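Local coordinates for protein glycosaminoglycan xylosylkinase (Hydra vulgaris, PDB 5XOM) that probably phosphorylates xylose in the glycosaminoglycan linkage region of proteoglycans, as a secretory-pathway kinase of the Fam20 family, at residues R322-T325 / Y326-K330; D373-E376 / K377-E381. All coordinates share one frame; numbering follows the deposited sequence.

Contact 1 of 2, residues R322-T325 / Y326-K330; sequences RSST and YNRLK
Ser324 and Arg328 meet one turn apart in the first turns of helix 323-334, a local i to i+4 contact in the kinase-like C-terminal region of this Fam20 protein. Four successive alpha-helical bonds tie the turn together, beginning with Tyr326 N to O of Arg322, the N-cap residue (3.1 Å), and ending with Leu329 N to Thr325 O (2.9 Å). Arg328 folds back toward the start of the helix: its chain bends at chi3 (-60°), which lays one guanidinium face over the backbone, with Ser324 O and Thr325 CA on that side. NH1 of Arg328 comes within 3.5 Å of Ser324 CB, and NE is held by the carbonyl of Leu145. Thr325 OG1, beside its own backbone N (chi1 -58°), is bonded to Asp265, which also forms a salt bridge with Arg322; the same guanidinium reaches Asp262, like Asp265 on helix 259-273, and Asp391 of the C-terminal tail, so the helix start is tied to both. The methyl of Thr325, CG2, lies 4.2 Å from Leu329 CD1, on the side where Leu329 packs on Ile268. On the partly exposed side a water accepts a bond from Arg328 NH1 at 3.0 Å and makes a weak hydrogen bond with Ser324 OG, at 3.4 Å.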
loop_
_atom_site.group_PDB
_atom_site.type_symbol
_atom_site.label_atom_id
_atom_site.label_comp_id
_atom_site.label_asym_id
_atom_site.label_seq_id
_atom_site.Cartn_x
_atom_site.Cartn_y
_atom_site.Cartn_z
ATOM N N ARG A 322 8.975 -16.799 17.318
ATOM C CA ARG A 322 8.383 -15.474 17.402
ATOM C C ARG A 322 6.874 -15.558 17.262
ATOM O O ARG A 322 6.350 -16.303 16.430
ATOM C CB ARG A 322 8.968 -14.568 16.327
ATOM C CG ARG A 322 8.221 -13.257 16.148
ATOM C CD ARG A 322 9.001 -12.293 15.259
ATOM N NE ARG A 322 10.259 -11.866 15.864
ATOM C CZ ARG A 322 11.441 -12.010 15.284
ATOM N NH1 ARG A 322 11.554 -12.570 14.080
ATOM N NH2 ARG A 322 12.545 -11.591 15.899
ATOM N N SER A 323 6.175 -14.766 18.079
ATOM C CA SER A 323 4.724 -14.872 18.175
ATOM C C SER A 323 4.046 -14.583 16.839
ATOM O O SER A 323 3.137 -15.314 16.432
ATOM C CB SER A 323 4.202 -13.938 19.267
ATOM O OG SER A 323 2.785 -13.970 19.340
ATOM N N SER A 324 4.442 -13.498 16.163
ATOM C CA SER A 324 3.816 -13.163 14.884
ATOM C C SER A 324 4.015 -14.273 13.855
ATOM O O SER A 324 3.119 -14.550 13.048
ATOM C CB SER A 324 4.352 -11.834 14.343
ATOM O OG SER A 324 5.766 -11.825 14.268
ATOM N N THR A 325 5.192 -14.905 13.854
ATOM C CA THR A 325 5.440 -16.019 12.942
ATOM C C THR A 325 4.484 -17.174 13.224
ATOM O O THR A 325 3.887 -17.743 12.304
ATOM C CB THR A 325 6.893 -16.482 13.061
ATOM O OG1 THR A 325 7.769 -15.386 12.771
ATOM C CG2 THR A 325 7.176 -17.607 12.065
ATOM N N TYR A 326 4.330 -17.531 14.502
ATOM C CA TYR A 326 3.412 -18.601 14.882
ATOM C C TYR A 326 1.986 -18.297 14.438
ATOM O O TYR A 326 1.293 -19.167 13.899
ATOM C CB TYR A 326 3.472 -18.806 16.393
ATOM C CG TYR A 326 2.496 -19.820 16.945
ATOM C CD1 TYR A 326 2.576 -21.161 16.589
ATOM C CD2 TYR A 326 1.500 -19.435 17.833
ATOM C CE1 TYR A 326 1.683 -22.091 17.103
ATOM C CE2 TYR A 326 0.606 -20.353 18.352
ATOM C CZ TYR A 326 0.703 -21.679 17.986
ATOM O OH TYR A 326 -0.191 -22.592 18.500
ATOM N N ASN A 327 1.534 -17.060 14.652
ATOM C CA ASN A 327 0.179 -16.689 14.261
ATOM C C ASN A 327 -0.027 -16.830 12.758
ATOM O O ASN A 327 -1.069 -17.327 12.313
ATOM C CB ASN A 327 -0.123 -15.263 14.719
ATOM C CG ASN A 327 -0.175 -15.142 16.229
ATOM O OD1 ASN A 327 -0.510 -16.101 16.929
ATOM N ND2 ASN A 327 0.159 -13.961 16.741
ATOM N N ARG A 328 0.951 -16.399 11.956
ATOM C CA ARG A 328 0.796 -16.504 10.507
ATOM C C ARG A 328 0.858 -17.958 10.050
ATOM O O ARG A 328 0.121 -18.360 9.141
ATOM C CB ARG A 328 1.860 -15.662 9.800
ATOM C CG ARG A 328 1.811 -14.172 10.165
ATOM C CD ARG A 328 2.601 -13.293 9.184
ATOM N NE ARG A 328 4.020 -13.642 9.135
ATOM C CZ ARG A 328 4.954 -13.120 9.926
ATOM N NH1 ARG A 328 4.629 -12.215 10.842
ATOM N NH2 ARG A 328 6.218 -13.506 9.803
ATOM N N LEU A 329 1.712 -18.769 10.685
ATOM C CA LEU A 329 1.782 -20.189 10.350
ATOM C C LEU A 329 0.473 -20.899 10.660
ATOM O O LEU A 329 0.093 -21.839 9.953
ATOM C CB LEU A 329 2.926 -20.870 11.103
ATOM C CG LEU A 329 4.362 -20.531 10.695
ATOM C CD1 LEU A 329 5.338 -21.383 11.483
ATOM C CD2 LEU A 329 4.578 -20.710 9.208
ATOM N N LYS A 330 -0.229 -20.472 11.709
ATOM C CA LYS A 330 -1.463 -21.153 12.066
ATOM C C LYS A 330 -2.608 -20.734 11.158
ATOM O O LYS A 330 -3.470 -21.558 10.836
ATOM C CB LYS A 330 -1.818 -20.853 13.522
ATOM C CG LYS A 330 -0.850 -21.462 14.516
ATOM C CD LYS A 330 -1.578 -22.154 15.653
ATOM C CE LYS A 330 -2.815 -21.379 16.098
ATOM N NZ LYS A 330 -2.490 -20.120 16.832
HETATM O O HOH W 1 6.166 -9.781 11.563
#

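Contact 2 of 2, residues D373-E376 / K377-E381; sequences DAVE and KCFKE
Val375 and Phe379 lie side by side and point the same way from neighbouring turns near the end of the long helix 358-382, an i to i+4 CH-pi contact. The valine puts its CG1 methyl over the face of the phenylalanine ring, 4.0 Å from the centroid and 25° off the ring normal. Its nearest ring atom is CZ of Phe379, at 3.7 Å, so the methyl covers the outer part of the ring. Closer to the backbone, Val375 O stands 3.5 Å above the ring plane, displaced toward the rim, while the same oxygen accepts the helical bond from Phe379 N at 2.9 Å. The torsions make this overlap possible: CG1 stands opposite the backbone N of Val375 (chi1 167°), whereas CG of Phe379 lies beside its own N (chi1 -70°), which sets the methyl over the ring. Tyr326 meets the phenylalanine edge-to-face, and Lys384 and Val387 of helix 384-387 also touch it. A serine in place of Phe379 would probably leave the Val375 methyl without its aromatic cover and open a gap beside Tyr326 and Val387. Cys378 is buried, and its SG forms a disulfide with Cys319, fastening this helix to the segment just before strand 321-322. Asp373, Glu376, Lys377 and Lys380 are exposed, and here the backbone supplies the polar contact, as in the bond from Lys377 N to Asp373 O at 2.8 Å.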
loop_
_atom_site.group_PDB
_atom_site.type_symbol
_atom_site.label_atom_id
_atom_site.label_comp_id
_atom_site.label_asym_id
_atom_site.label_seq_id
_atom_site.Cartn_x
_atom_site.Cartn_y
_atom_site.Cartn_z
ATOM N N ASP A 373 4.339 -29.836 13.354
ATOM C CA ASP A 373 4.706 -30.931 14.246
ATOM C C ASP A 373 5.904 -30.558 15.112
ATOM O O ASP A 373 5.922 -30.831 16.320
ATOM C CB ASP A 373 5.001 -32.196 13.436
ATOM C CG ASP A 373 3.770 -32.747 12.737
ATOM O OD1 ASP A 373 2.645 -32.313 13.069
ATOM O OD2 ASP A 373 3.933 -33.616 11.852
ATOM N N ALA A 374 6.931 -29.960 14.504
ATOM C CA ALA A 374 8.120 -29.579 15.263
ATOM C C ALA A 374 7.785 -28.551 16.335
ATOM O O ALA A 374 8.298 -28.623 17.460
ATOM C CB ALA A 374 9.200 -29.041 14.324
ATOM N N VAL A 375 6.916 -27.593 16.007
ATOM C CA VAL A 375 6.520 -26.583 16.979
ATOM C C VAL A 375 5.703 -27.217 18.097
ATOM O O VAL A 375 5.931 -26.944 19.282
ATOM C CB VAL A 375 5.750 -25.444 16.280
ATOM C CG1 VAL A 375 5.056 -24.555 17.306
ATOM C CG2 VAL A 375 6.681 -24.627 15.398
ATOM N N GLU A 376 4.759 -28.093 17.743
ATOM C CA GLU A 376 3.954 -28.762 18.758
ATOM C C GLU A 376 4.821 -29.638 19.659
ATOM O O GLU A 376 4.546 -29.774 20.857
ATOM C CB GLU A 376 2.837 -29.574 18.103
ATOM C CG GLU A 376 1.596 -28.729 17.817
ATOM C CD GLU A 376 0.657 -29.360 16.805
ATOM O OE1 GLU A 376 0.850 -30.548 16.466
ATOM O OE2 GLU A 376 -0.265 -28.658 16.330
ATOM N N LYS A 377 5.866 -30.256 19.098
ATOM C CA LYS A 377 6.807 -30.995 19.935
ATOM C C LYS A 377 7.535 -30.071 20.903
ATOM O O LYS A 377 7.799 -30.448 22.053
ATOM C CB LYS A 377 7.824 -31.741 19.074
ATOM C CG LYS A 377 8.846 -32.501 19.901
ATOM C CD LYS A 377 9.807 -33.315 19.049
ATOM C CE LYS A 377 10.559 -34.320 19.908
ATOM N NZ LYS A 377 11.132 -35.433 19.104
ATOM N N CYS A 378 7.879 -28.857 20.457
ATOM C CA CYS A 378 8.480 -27.887 21.369
ATOM C C CYS A 378 7.524 -27.525 22.495
ATOM O O CYS A 378 7.939 -27.397 23.653
ATOM C CB CYS A 378 8.909 -26.628 20.607
ATOM S SG CYS A 378 10.511 -26.748 19.764
ATOM N N PHE A 379 6.235 -27.378 22.181
ATOM C CA PHE A 379 5.256 -27.080 23.220
ATOM C C PHE A 379 5.175 -28.203 24.243
ATOM O O PHE A 379 5.115 -27.947 25.449
ATOM C CB PHE A 379 3.879 -26.833 22.599
ATOM C CG PHE A 379 3.786 -25.549 21.822
ATOM C CD1 PHE A 379 2.624 -25.216 21.154
ATOM C CD2 PHE A 379 4.849 -24.677 21.764
ATOM C CE1 PHE A 379 2.544 -24.028 20.436
ATOM C CE2 PHE A 379 4.759 -23.501 21.045
ATOM C CZ PHE A 379 3.611 -23.181 20.388
ATOM N N LYS A 380 5.188 -29.455 23.783
ATOM C CA LYS A 380 5.037 -30.568 24.712
ATOM C C LYS A 380 6.184 -30.627 25.711
ATOM O O LYS A 380 5.981 -30.995 26.876
ATOM C CB LYS A 380 4.932 -31.886 23.938
ATOM C CG LYS A 380 5.373 -33.116 24.722
ATOM C CD LYS A 380 4.523 -34.340 24.409
ATOM C CE LYS A 380 3.079 -34.146 24.873
ATOM N NZ LYS A 380 2.296 -35.418 24.843
ATOM N N GLU A 381 7.384 -30.240 25.292
ATOM C CA GLU A 381 8.582 -30.467 26.083
ATOM C C GLU A 381 9.106 -29.208 26.762
ATOM O O GLU A 381 10.054 -29.297 27.550
ATOM C CB GLU A 381 9.660 -31.090 25.200
ATOM C CG GLU A 381 9.187 -32.391 24.568
ATOM C CD GLU A 381 10.142 -32.941 23.531
ATOM O OE1 GLU A 381 11.169 -32.286 23.251
ATOM O OE2 GLU A 381 9.861 -34.033 22.994
#

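In the fold
Both contacts are local, between successive turns of one helix, the first at a helix start and the second near a helix end, with centres about 14 Å apart on the same side of the chain's centre. They meet directly through Tyr326, whose OH lies 3.6 Å from Phe379 CE1 and whose CE1 approaches Val375 CG1. Contact 1 is the more buried, and its side chains are mostly polar. Contact 2 lies farther out, about 27 Å from the chain's centre against 20 Å, and has an apolar inner side and a charged outer one. The disulfide of contact 2 adds a covalent link between the neighbourhoods of the two.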